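Local coordinates for GDSL-like Lipase/Acylhydrolase family protein (Neisseria meningitidis, PDB 4K9S), which probably removes O-acetyl groups from peptidoglycan, as an esterase of the SGNH (GDSL-like) hydrolase family, at residues 65-70 and 97-102; 127-132 and 189-194; 251-256 and 288-293. All coordinates share one frame; numbering follows the deposited sequence.

Contact 1 (65-70 and 97-102)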
ATOM      1  N   ALA A  65      -4.979   0.154   5.265  1.00  9.10           N
ATOM      2  CA  ALA A  65      -5.976  -0.841   4.863  1.00  6.63           C
ATOM      3  C   ALA A  65      -7.375  -0.272   4.718  1.00  8.81           C
ATOM      4  O   ALA A  65      -8.241  -0.895   4.094  1.00  7.54           O
ATOM      5  CB  ALA A  65      -5.996  -1.994   5.841  1.00  7.85           C
ATOM      6  N   GLY A  66      -7.607   0.900   5.300  1.00 12.65           N
ATOM      7  CA  GLY A  66      -8.912   1.533   5.233  1.00  9.47           C
ATOM      8  C   GLY A  66      -9.074   2.257   3.916  1.00  9.48           C
ATOM      9  O   GLY A  66     -10.182   2.572   3.484  1.00 13.21           O
ATOM     10  N   ASP A  67      -7.947   2.524   3.276  1.00 11.05           N
ATOM     11  CA  ASP A  67      -7.922   3.233   1.996  1.00 13.00           C
ATOM     12  C   ASP A  67      -8.359   4.710   2.045  1.00 13.15           C
ATOM     13  O   ASP A  67      -8.408   5.365   1.014  1.00 13.55           O
ATOM     14  CB  ASP A  67      -8.726   2.479   0.932  1.00  7.80           C
ATOM     15  CG  ASP A  67      -8.218   2.727  -0.468  1.00  9.94           C
ATOM     16  OD1 ASP A  67      -7.031   3.062  -0.633  1.00  8.63           O
ATOM     17  OD2 ASP A  67      -9.006   2.572  -1.415  1.00 14.76           O
ATOM     18  N   PHE A  68      -8.678   5.245   3.219  1.00 11.60           N
ATOM     19  CA  PHE A  68      -9.091   6.647   3.266  1.00 12.03           C
ATOM     20  C   PHE A  68      -7.922   7.601   3.068  1.00 12.77           C
ATOM     21  O   PHE A  68      -8.056   8.598   2.371  1.00 16.53           O
ATOM     22  CB  PHE A  68      -9.847   6.977   4.548  1.00 12.73           C
ATOM     23  CG  PHE A  68     -11.254   6.467   4.564  1.00 12.33           C
ATOM     24  CD1 PHE A  68     -12.207   7.015   3.731  1.00 14.17           C
ATOM     25  CD2 PHE A  68     -11.624   5.442   5.413  1.00 13.45           C
ATOM     26  CE1 PHE A  68     -13.506   6.562   3.756  1.00 15.41           C
ATOM     27  CE2 PHE A  68     -12.918   4.976   5.435  1.00 11.42           C
ATOM     28  CZ  PHE A  68     -13.860   5.533   4.603  1.00 18.50           C
ATOM     29  N   PHE A  69      -6.782   7.285   3.682  1.00 12.65           N
ATOM     30  CA  PHE A  69      -5.546   8.039   3.506  1.00  8.72           C
ATOM     31  C   PHE A  69      -5.034   7.846   2.079  1.00 11.40           C
ATOM     32  O   PHE A  69      -4.737   8.803   1.369  1.00 12.13           O
ATOM     33  CB  PHE A  69      -4.506   7.540   4.518  1.00 13.58           C
ATOM     34  CG  PHE A  69      -3.201   8.289   4.499  1.00  9.12           C
ATOM     35  CD1 PHE A  69      -2.955   9.297   5.416  1.00  9.17           C
ATOM     36  CD2 PHE A  69      -2.220   7.982   3.573  1.00  9.63           C
ATOM     37  CE1 PHE A  69      -1.755   9.991   5.409  1.00 11.37           C
ATOM     38  CE2 PHE A  69      -1.011   8.672   3.554  1.00 10.37           C
ATOM     39  CZ  PHE A  69      -0.775   9.678   4.474  1.00 10.56           C
ATOM     40  N   THR A  70      -4.953   6.595   1.646  1.00 13.91           N
ATOM     41  CA  THR A  70      -4.404   6.312   0.330  1.00 10.42           C
ATOM     42  C   THR A  70      -5.281   6.800  -0.833  1.00 13.68           C
ATOM     43  O   THR A  70      -4.765   7.088  -1.913  1.00 10.84           O
ATOM     44  CB  THR A  70      -4.066   4.815   0.167  1.00  9.89           C
ATOM     45  OG1 THR A  70      -5.182   4.020   0.575  1.00  6.43           O
ATOM     46  CG2 THR A  70      -2.871   4.457   1.019  1.00  7.92           C
ATOM     47  N   GLN A  97     -11.498  -4.363   5.931  1.00 11.41           N
ATOM     48  CA  GLN A  97     -10.606  -3.562   5.096  1.00 11.74           C
ATOM     49  C   GLN A  97     -11.377  -3.112   3.870  1.00 11.45           C
ATOM     50  O   GLN A  97     -12.499  -3.561   3.632  1.00 12.49           O
ATOM     51  CB  GLN A  97      -9.315  -4.329   4.750  1.00 10.47           C
ATOM     52  CG  GLN A  97      -8.588  -4.866   6.014  1.00  7.84           C
ATOM     53  CD  GLN A  97      -7.210  -5.463   5.756  1.00  9.46           C
ATOM     54  OE1 GLN A  97      -6.622  -6.076   6.648  1.00  7.86           O
ATOM     55  NE2 GLN A  97      -6.686  -5.279   4.549  1.00  7.36           N
ATOM     56  N   ARG A  98     -10.802  -2.200   3.109  1.00 11.41           N
ATOM     57  CA  ARG A  98     -11.603  -1.450   2.164  1.00 13.13           C
ATOM     58  C   ARG A  98     -10.828  -1.013   0.929  1.00 15.16           C
ATOM     59  O   ARG A  98      -9.732  -0.462   1.029  1.00 13.80           O
ATOM     60  CB  ARG A  98     -12.188  -0.223   2.871  1.00 14.23           C
ATOM     61  CG  ARG A  98     -12.895   0.764   1.965  1.00 15.32           C
ATOM     62  CD  ARG A  98     -13.432   1.931   2.774  1.00 17.15           C
ATOM     63  NE  ARG A  98     -14.060   2.923   1.917  1.00 18.77           N
ATOM     64  CZ  ARG A  98     -13.441   3.993   1.434  1.00 14.78           C
ATOM     65  NH1 ARG A  98     -12.167   4.219   1.725  1.00 16.08           N
ATOM     66  NH2 ARG A  98     -14.099   4.832   0.653  1.00 15.71           N
HETATM   67  N   MSE A  99     -11.402  -1.278  -0.239  1.00 16.41           N
HETATM   68  CA  MSE A  99     -10.942  -0.652  -1.465  1.00 15.43           C
HETATM   69  C   MSE A  99     -11.953   0.425  -1.820  1.00 15.83           C
HETATM   70  O   MSE A  99     -13.154   0.151  -1.907  1.00 18.30           O
HETATM   71  CB  MSE A  99     -10.847  -1.664  -2.610  1.00 14.81           C
HETATM   72  CG  MSE A  99      -9.757  -2.699  -2.460  1.00 14.00           C
HETATM   73 SE   MSE A  99      -7.992  -2.069  -3.019  0.66 17.39          SE
HETATM   74  CE  MSE A  99      -8.469  -0.337  -3.823  1.00 30.08           C
ATOM     75  N   ALA A 100     -11.465   1.645  -2.009  1.00 14.60           N
ATOM     76  CA  ALA A 100     -12.316   2.759  -2.403  1.00 13.22           C
ATOM     77  C   ALA A 100     -12.574   2.765  -3.905  1.00 14.42           C
ATOM     78  O   ALA A 100     -13.637   3.173  -4.360  1.00 17.72           O
ATOM     79  CB  ALA A 100     -11.684   4.081  -1.973  1.00 13.76           C
ATOM     80  N   ALA A 101     -11.600   2.309  -4.680  1.00 16.21           N
ATOM     81  CA  ALA A 101     -11.667   2.494  -6.123  1.00 18.91           C
ATOM     82  C   ALA A 101     -12.249   1.313  -6.908  1.00 20.43           C
ATOM     83  O   ALA A 101     -12.366   1.391  -8.127  1.00 26.50           O
ATOM     84  CB  ALA A 101     -10.295   2.921  -6.679  1.00 13.16           C
ATOM     85  N   VAL A 102     -12.620   0.232  -6.223  1.00 16.85           N
ATOM     86  CA  VAL A 102     -13.301  -0.889  -6.879  1.00 18.07           C
ATOM     87  C   VAL A 102     -14.311  -1.530  -5.975  1.00 14.36           C
ATOM     88  O   VAL A 102     -14.110  -1.594  -4.774  1.00 19.78           O
ATOM     89  CB  VAL A 102     -12.349  -2.054  -7.286  1.00 14.46           C
ATOM     90  CG1 VAL A 102     -12.260  -2.175  -8.778  1.00 15.88           C
ATOM     91  CG2 VAL A 102     -10.983  -1.913  -6.650  1.00 15.66           C
TER

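Contact 2 (127-132 and 189-194)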
ATOM      1  N   ALA A 127      -6.915 -14.993  -2.195  1.00  8.02           N
ATOM      2  CA  ALA A 127      -8.284 -15.471  -2.264  1.00  8.87           C
ATOM      3  C   ALA A 127      -8.322 -16.829  -2.940  1.00  7.84           C
ATOM      4  O   ALA A 127      -7.794 -16.988  -4.029  1.00 10.24           O
ATOM      5  CB  ALA A 127      -9.151 -14.500  -3.011  1.00  6.64           C
ATOM      6  N   HIS A 128      -8.923 -17.810  -2.272  1.00 11.06           N
ATOM      7  CA  HIS A 128      -9.202 -19.102  -2.892  1.00 13.15           C
ATOM      8  C   HIS A 128     -10.389 -18.897  -3.799  1.00 12.78           C
ATOM      9  O   HIS A 128     -11.376 -18.269  -3.409  1.00 17.65           O
ATOM     10  CB  HIS A 128      -9.561 -20.166  -1.851  1.00  8.59           C
ATOM     11  CG  HIS A 128      -8.569 -20.279  -0.751  1.00 11.17           C
ATOM     12  ND1 HIS A 128      -7.261 -20.665  -0.964  1.00 13.06           N
ATOM     13  CD2 HIS A 128      -8.687 -20.056   0.578  1.00 11.51           C
ATOM     14  CE1 HIS A 128      -6.618 -20.665   0.187  1.00  9.72           C
ATOM     15  NE2 HIS A 128      -7.459 -20.293   1.136  1.00  7.52           N
ATOM     16  N   THR A 129     -10.312 -19.426  -5.006  1.00 11.09           N
ATOM     17  CA  THR A 129     -11.404 -19.225  -5.938  1.00 13.77           C
ATOM     18  C   THR A 129     -12.357 -20.418  -5.933  1.00 11.56           C
ATOM     19  O   THR A 129     -13.543 -20.270  -6.171  1.00 12.79           O
ATOM     20  CB  THR A 129     -10.880 -18.929  -7.353  1.00 11.05           C
ATOM     21  OG1 THR A 129     -10.209 -20.084  -7.873  1.00  9.95           O
ATOM     22  CG2 THR A 129      -9.911 -17.778  -7.324  1.00 12.22           C
ATOM     23  N   GLY A 130     -11.840 -21.601  -5.643  1.00 11.74           N
ATOM     24  CA  GLY A 130     -12.650 -22.798  -5.735  1.00 11.01           C
ATOM     25  C   GLY A 130     -13.008 -23.125  -7.174  1.00 14.07           C
ATOM     26  O   GLY A 130     -12.752 -22.328  -8.087  1.00 11.41           O
ATOM     27  N   SER A 131     -13.580 -24.304  -7.391  1.00 11.73           N
ATOM     28  CA  SER A 131     -14.022 -24.678  -8.728  1.00 10.62           C
ATOM     29  C   SER A 131     -15.338 -23.995  -9.017  1.00 11.26           C
ATOM     30  O   SER A 131     -16.105 -23.724  -8.116  1.00 14.09           O
ATOM     31  CB  SER A 131     -14.173 -26.187  -8.846  1.00 13.41           C
ATOM     32  OG  SER A 131     -15.024 -26.672  -7.835  1.00 15.81           O
ATOM     33  N   GLY A 132     -15.595 -23.690 -10.280  1.00 13.22           N
ATOM     34  CA  GLY A 132     -16.767 -22.902 -10.621  1.00 15.04           C
ATOM     35  C   GLY A 132     -16.722 -21.489 -10.061  1.00 11.13           C
ATOM     36  O   GLY A 132     -17.738 -20.795 -10.011  1.00  9.84           O
ATOM     37  N   ILE A 189     -13.596 -12.578 -13.874  1.00 12.50           N
ATOM     38  CA  ILE A 189     -12.678 -13.705 -13.862  1.00 11.30           C
ATOM     39  C   ILE A 189     -13.387 -14.979 -13.463  1.00 16.17           C
ATOM     40  O   ILE A 189     -13.931 -15.071 -12.348  1.00 15.46           O
ATOM     41  CB  ILE A 189     -11.569 -13.476 -12.861  1.00 12.18           C
ATOM     42  CG1 ILE A 189     -11.051 -12.043 -12.995  1.00 12.70           C
ATOM     43  CG2 ILE A 189     -10.463 -14.503 -13.053  1.00  9.47           C
ATOM     44  CD1 ILE A 189      -9.976 -11.720 -11.985  1.00 14.83           C
ATOM     45  N   HIS A 190     -13.378 -15.957 -14.374  1.00 13.83           N
ATOM     46  CA  HIS A 190     -13.998 -17.258 -14.131  1.00 11.43           C
ATOM     47  C   HIS A 190     -12.937 -18.293 -13.851  1.00 15.36           C
ATOM     48  O   HIS A 190     -11.846 -18.277 -14.430  1.00 15.94           O
ATOM     49  CB  HIS A 190     -14.782 -17.733 -15.349  1.00  9.87           C
ATOM     50  CG  HIS A 190     -16.096 -17.052 -15.533  1.00 12.20           C
ATOM     51  ND1 HIS A 190     -16.826 -16.542 -14.482  1.00  9.40           N
ATOM     52  CD2 HIS A 190     -16.818 -16.802 -16.653  1.00  8.84           C
ATOM     53  CE1 HIS A 190     -17.942 -16.008 -14.943  1.00  9.94           C
ATOM     54  NE2 HIS A 190     -17.959 -16.151 -16.255  1.00 12.05           N
ATOM     55  N   THR A 191     -13.268 -19.240 -12.998  1.00 13.26           N
ATOM     56  CA  THR A 191     -12.280 -20.226 -12.650  1.00 13.84           C
ATOM     57  C   THR A 191     -12.937 -21.610 -12.595  1.00 13.12           C
ATOM     58  O   THR A 191     -13.778 -21.909 -11.747  1.00 13.48           O
ATOM     59  CB  THR A 191     -11.504 -19.764 -11.373  1.00 14.95           C
ATOM     60  OG1 THR A 191     -10.217 -20.373 -11.330  1.00 25.70           O
ATOM     61  CG2 THR A 191     -12.228 -20.070 -10.150  1.00  6.78           C
ATOM     62  N   GLU A 192     -12.600 -22.434 -13.572  1.00 14.08           N
ATOM     63  CA  GLU A 192     -13.255 -23.716 -13.714  1.00 12.32           C
ATOM     64  C   GLU A 192     -12.739 -24.612 -12.599  1.00 15.61           C
ATOM     65  O   GLU A 192     -13.505 -25.334 -11.984  1.00 14.43           O
ATOM     66  CB  GLU A 192     -12.961 -24.302 -15.096  1.00 15.59           C
ATOM     67  CG  GLU A 192     -13.171 -25.808 -15.223  1.00 15.57           C
ATOM     68  CD  GLU A 192     -14.632 -26.221 -15.102  1.00 15.11           C
ATOM     69  OE1 GLU A 192     -15.538 -25.367 -15.259  1.00 14.65           O
ATOM     70  OE2 GLU A 192     -14.864 -27.411 -14.847  1.00 14.50           O
HETATM   71  N   MSE A 193     -11.439 -24.537 -12.327  1.00 10.90           N
HETATM   72  CA  MSE A 193     -10.847 -25.280 -11.228  1.00 10.01           C
HETATM   73  C   MSE A 193     -10.090 -24.304 -10.294  1.00 13.06           C
HETATM   74  O   MSE A 193      -9.944 -23.129 -10.621  1.00  9.09           O
HETATM   75  CB  MSE A 193      -9.965 -26.391 -11.784  1.00 11.74           C
HETATM   76  CG  MSE A 193     -10.748 -27.519 -12.427  1.00 12.66           C
HETATM   77 SE   MSE A 193     -11.834 -28.497 -11.128  1.00 39.95          SE
HETATM   78  CE  MSE A 193     -10.401 -29.600 -10.400  1.00 20.00           C
ATOM     79  N   PRO A 194      -9.652 -24.768  -9.111  1.00 12.43           N
ATOM     80  CA  PRO A 194      -9.163 -23.786  -8.133  1.00 12.02           C
ATOM     81  C   PRO A 194      -7.871 -23.059  -8.500  1.00  9.52           C
ATOM     82  O   PRO A 194      -6.984 -23.606  -9.118  1.00  9.74           O
ATOM     83  CB  PRO A 194      -8.931 -24.634  -6.881  1.00  9.90           C
ATOM     84  CG  PRO A 194      -9.831 -25.793  -7.051  1.00 11.84           C
ATOM     85  CD  PRO A 194      -9.811 -26.098  -8.502  1.00 12.03           C
TER

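Contact 3 (251-256 and 288-293)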
ATOM      1  N   GLU A 251       3.646  -1.335  16.451  1.00 12.58           N
ATOM      2  CA  GLU A 251       4.953  -1.415  17.092  1.00  9.62           C
ATOM      3  C   GLU A 251       4.895  -0.660  18.410  1.00 13.42           C
ATOM      4  O   GLU A 251       5.282  -1.172  19.459  1.00 12.48           O
ATOM      5  CB  GLU A 251       6.008  -0.746  16.212  1.00  8.56           C
ATOM      6  CG  GLU A 251       6.554  -1.628  15.110  1.00 10.78           C
ATOM      7  CD  GLU A 251       5.762  -1.553  13.810  1.00 12.24           C
ATOM      8  OE1 GLU A 251       4.695  -0.885  13.783  1.00  9.31           O
ATOM      9  OE2 GLU A 251       6.225  -2.167  12.812  1.00  9.42           O
ATOM     10  N   ALA A 252       4.379   0.563  18.345  1.00 11.95           N
ATOM     11  CA  ALA A 252       4.359   1.457  19.494  1.00 11.34           C
ATOM     12  C   ALA A 252       3.538   0.894  20.645  1.00 15.38           C
ATOM     13  O   ALA A 252       3.726   1.289  21.792  1.00 14.48           O
ATOM     14  CB  ALA A 252       3.819   2.805  19.084  1.00 10.97           C
ATOM     15  N   PHE A 253       2.617  -0.015  20.328  1.00 15.71           N
ATOM     16  CA  PHE A 253       1.713  -0.575  21.324  1.00 14.23           C
ATOM     17  C   PHE A 253       2.268  -1.834  21.962  1.00 20.07           C
ATOM     18  O   PHE A 253       1.638  -2.429  22.824  1.00 20.02           O
ATOM     19  CB  PHE A 253       0.319  -0.811  20.740  1.00 14.47           C
ATOM     20  CG  PHE A 253      -0.607   0.349  20.950  1.00 17.46           C
ATOM     21  CD1 PHE A 253      -1.457   0.381  22.044  1.00 22.78           C
ATOM     22  CD2 PHE A 253      -0.585   1.430  20.092  1.00 18.95           C
ATOM     23  CE1 PHE A 253      -2.292   1.458  22.265  1.00 26.29           C
ATOM     24  CE2 PHE A 253      -1.418   2.515  20.299  1.00 23.52           C
ATOM     25  CZ  PHE A 253      -2.274   2.530  21.392  1.00 29.57           C
ATOM     26  N   ASN A 254       3.461  -2.231  21.548  1.00 17.22           N
ATOM     27  CA  ASN A 254       4.126  -3.328  22.226  1.00 19.26           C
ATOM     28  C   ASN A 254       5.082  -2.787  23.289  1.00 16.65           C
ATOM     29  O   ASN A 254       6.179  -2.342  22.966  1.00 13.66           O
ATOM     30  CB  ASN A 254       4.854  -4.224  21.225  1.00 15.66           C
ATOM     31  CG  ASN A 254       5.576  -5.371  21.892  1.00 15.28           C
ATOM     32  OD1 ASN A 254       5.506  -5.541  23.106  1.00 17.96           O
ATOM     33  ND2 ASN A 254       6.278  -6.168  21.101  1.00 13.30           N
ATOM     34  N   ASN A 255       4.649  -2.841  24.551  1.00 17.86           N
ATOM     35  CA  ASN A 255       5.407  -2.292  25.683  1.00 18.67           C
ATOM     36  C   ASN A 255       6.790  -2.899  25.858  1.00 16.08           C
ATOM     37  O   ASN A 255       7.663  -2.274  26.452  1.00 20.92           O
ATOM     38  CB  ASN A 255       4.649  -2.448  27.008  1.00 19.27           C
ATOM     39  CG  ASN A 255       3.428  -1.565  27.098  1.00 24.80           C
ATOM     40  OD1 ASN A 255       3.309  -0.567  26.385  1.00 30.04           O
ATOM     41  ND2 ASN A 255       2.503  -1.928  27.981  1.00 25.73           N
ATOM     42  N   ASN A 256       6.983  -4.109  25.352  1.00 14.08           N
ATOM     43  CA  ASN A 256       8.262  -4.790  25.496  1.00 17.31           C
ATOM     44  C   ASN A 256       9.027  -4.903  24.185  1.00 22.23           C
ATOM     45  O   ASN A 256       9.829  -5.828  23.998  1.00 13.78           O
ATOM     46  CB  ASN A 256       8.065  -6.184  26.078  1.00 19.62           C
ATOM     47  CG  ASN A 256       7.178  -6.184  27.309  1.00 27.11           C
ATOM     48  OD1 ASN A 256       6.117  -6.816  27.324  1.00 31.44           O
ATOM     49  ND2 ASN A 256       7.605  -5.480  28.348  1.00 25.40           N
ATOM     50  N   PRO A 288       1.878   8.326  13.482  1.00 15.92           N
ATOM     51  CA  PRO A 288       1.166   9.490  14.019  1.00 13.23           C
ATOM     52  C   PRO A 288       1.037   9.325  15.521  1.00 18.17           C
ATOM     53  O   PRO A 288       1.254   8.210  16.038  1.00 12.17           O
ATOM     54  CB  PRO A 288      -0.219   9.376  13.377  1.00  9.73           C
ATOM     55  CG  PRO A 288      -0.389   7.903  13.155  1.00 12.57           C
ATOM     56  CD  PRO A 288       0.980   7.438  12.722  1.00 13.25           C
ATOM     57  N   GLU A 289       0.686  10.401  16.218  1.00 11.53           N
ATOM     58  CA  GLU A 289       0.452  10.267  17.640  1.00 15.44           C
ATOM     59  C   GLU A 289      -0.785   9.413  17.863  1.00 14.57           C
ATOM     60  O   GLU A 289      -1.789   9.564  17.177  1.00 12.74           O
ATOM     61  CB  GLU A 289       0.325  11.619  18.342  1.00 16.93           C
ATOM     62  CG  GLU A 289       0.080  11.467  19.829  1.00 20.68           C
ATOM     63  CD  GLU A 289       0.137  12.783  20.588  1.00 27.28           C
ATOM     64  OE1 GLU A 289      -0.823  13.577  20.468  1.00 22.47           O
ATOM     65  OE2 GLU A 289       1.137  13.014  21.308  1.00 21.81           O
ATOM     66  N   SER A 290      -0.675   8.478  18.796  1.00 17.84           N
ATOM     67  CA  SER A 290      -1.797   7.664  19.216  1.00 17.11           C
ATOM     68  C   SER A 290      -1.838   7.760  20.723  1.00 19.95           C
ATOM     69  O   SER A 290      -0.859   8.177  21.339  1.00 20.05           O
ATOM     70  CB  SER A 290      -1.608   6.220  18.773  1.00 20.60           C
ATOM     71  OG  SER A 290      -0.422   5.663  19.305  1.00 29.00           O
ATOM     72  N   LEU A 291      -2.967   7.407  21.319  1.00 19.71           N
ATOM     73  CA  LEU A 291      -3.116   7.531  22.766  1.00 25.79           C
ATOM     74  C   LEU A 291      -3.543   6.219  23.421  1.00 27.34           C
ATOM     75  O   LEU A 291      -4.462   5.546  22.942  1.00 23.92           O
ATOM     76  CB  LEU A 291      -4.114   8.646  23.111  1.00 22.69           C
ATOM     77  CG  LEU A 291      -3.803  10.029  22.526  1.00 23.45           C
ATOM     78  CD1 LEU A 291      -4.835  11.054  22.958  1.00 30.78           C
ATOM     79  CD2 LEU A 291      -2.402  10.500  22.895  1.00 25.60           C
ATOM     80  N   LYS A 292      -2.857   5.854  24.504  1.00 28.94           N
ATOM     81  CA  LYS A 292      -3.264   4.730  25.337  1.00 26.02           C
ATOM     82  C   LYS A 292      -4.634   5.032  25.937  1.00 29.18           C
ATOM     83  O   LYS A 292      -5.530   4.201  25.901  1.00 27.17           O
ATOM     84  CB  LYS A 292      -2.251   4.479  26.451  1.00 28.36           C
ATOM     85  CG  LYS A 292      -1.606   3.093  26.420  1.00 32.20           C
ATOM     86  CD  LYS A 292      -2.651   1.988  26.403  1.00 30.89           C
ATOM     87  CE  LYS A 292      -2.014   0.620  26.565  1.00 34.75           C
ATOM     88  NZ  LYS A 292      -0.926   0.380  25.562  1.00 41.55           N
ATOM     89  N   ASN A 293      -4.795   6.225  26.491  1.00 33.20           N
ATOM     90  CA  ASN A 293      -6.118   6.667  26.917  1.00 36.49           C
ATOM     91  C   ASN A 293      -6.327   8.136  26.587  1.00 38.63           C
ATOM     92  O   ASN A 293      -5.367   8.855  26.326  1.00 34.44           O
ATOM     93  CB  ASN A 293      -6.392   6.365  28.401  1.00 37.40           C
ATOM     94  CG  ASN A 293      -5.540   7.193  29.344  1.00 44.99           C
ATOM     95  OD1 ASN A 293      -5.740   8.403  29.482  1.00 48.09           O
ATOM     96  ND2 ASN A 293      -4.599   6.536  30.024  1.00 43.21           N
TER
HETATM   97  O   HOH W   1       1.471   1.970  26.538  1.00 21.17           O

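Contact 1 (65-70 and 97-102)
The guanidinium of Arg-98 lies nearly parallel to the ring of Phe-68, the planes 10° apart and the centres 3.8 Å from each other, a stacked cation-pi pair in which NH1 sits over the middle of the ring. Ala-100 CA approaches the opposite guanidinium face near its rim. At the edge, in the guanidinium plane, Gly-66 O accepts a bond from Arg-98 NH1 (3.1 Å, 165°), and this in-plane bond helps fix the group's rotation. The arginine chain is extended from CG to NE, with CG anti to the backbone N (chi1 172°). Asp-67 points across to 97-102, and its OD2 takes the N-H of Ala-100 at 2.7 Å through the anti lone pair. The same oxygen forms a salt bridge with Arg-74, so the carboxylate is shared between helix 68-81 and the loop. Backbone pairing closes the other end, where Arg-98 N donates to Ala-65 O at 3.0 Å. Gly-66 and Asp-67, the latter with positive phi, separate helix 62-65 from helix 68-81. Helix 62-65 starts at the Gly-Asp-Ser block of SGNH hydrolases, whose serine is the nucleophile in the family and probably here, and the contact ties this turn to the approach to strand 102-106.

Contact 2 (127-132 and 189-194)
Gly-132 N donates to Glu-192 O at 3.2 Å, the one backbone hydrogen bond between the two segments. It is fairly straight at hydrogen (157°), yet the donor stands well above the carbonyl plane, so the bond does not follow a lone pair. Ser-131 CB rests on the same carbonyl oxygen, 3.3 Å from Glu-192 O, while the selenium of Met-193, a selenomethionine, lies 4.0 Å from Ser-131 CB. Deeper in, the methyl of Thr-191 does the touching: CG2 meets two oxygens on the same side, Thr-129 OG1 at 3.0 Å and Gly-130 O at 3.1 Å, a tight fit. It faces them because this methyl, not the hydroxyl, lies between the backbone N and the carbonyl carbon. Thr-129 OG1 has its main partner in Trp-195 N. Pro-194 adds its ring, with CG 4.0 Å from Ser-131 N at the Gly-130 to Ser-131 peptide. The chains run antiparallel, Ser-131 opposite Met-193, as each passes between two antiparallel sheets: 127-132 leads from strand 125-128 to strand 133-139, and 189-194 returns from strand 187-191 to strand 195-203. With a single off-plane backbone bond and no charged pair, cohesion here rests largely on close methyl, methylene and proline contacts at a partly buried end of the sheets.

Contact 3 (251-256 and 288-293)
The side chains of Phe-253 and Lys-292 run alongside each other with opposite headings, each reaching back along the other, so that the ammonium end of the lysine comes to lie beside CD1 and CE1 of the ring. Lys-292 NZ approaches obliquely, 3.6 Å from Phe-253 CD1. The lysine bends at chi2 and again at chi4 (-54°), and the second bend turns NZ off the line of the chain. Along the rest of the ring, Ser-290 OG approaches CE2 of Phe-253 at 3.4 Å, also obliquely, whereas Leu-291 O lies near the ring plane, 4.0 Å from CZ. No direct hydrogen bond joins the segments; a water does so instead, accepting from Lys-292 NZ at 3.0 Å and donating to Asn-255 OD1 at 3.1 Å. The asparagine is presented by a folded loop in which Asn-254 OD1 accepts from Asn-256 N, an Asx turn. Backbone bonds from Lys-292 and Asn-293 to the single residue Thr-300 make a classic beta bulge. Both segments follow parallel, adjacent strands of the central sheet, 242-246 and 281-286. Ala-252 and Ser-290 rest on Leu-305 of helix 305-318, Asn-255 O accepts a hydrogen bond from Arg-304 just before that helix, and Pro-288 packs on helix 326-330.

In the fold
The three contacts follow one another along the chain without overlap. Contact 1 is the most central, its centre about 10 Å from that of the chain, and lies where the hydrolase core meets the start of the beta-rich part. Contact 2 belongs to the far end of that part, its nearest atoms about 10 Å from contact 1 and about 24 Å from contact 3. Contact 3 lies in the hydrolase, 23 Å from contact 1 and 41 Å from contact 2, centre to centre. Contacts 1 and 3 each adjoin a family block in sequence: Gly-Asp-Ser precedes contact 1, Gly-Thr-Asn-Glu ends at Glu-251, and Leu-291 bonds through its backbone to Gly-349 of the Asp-Gly-Val-His sequence.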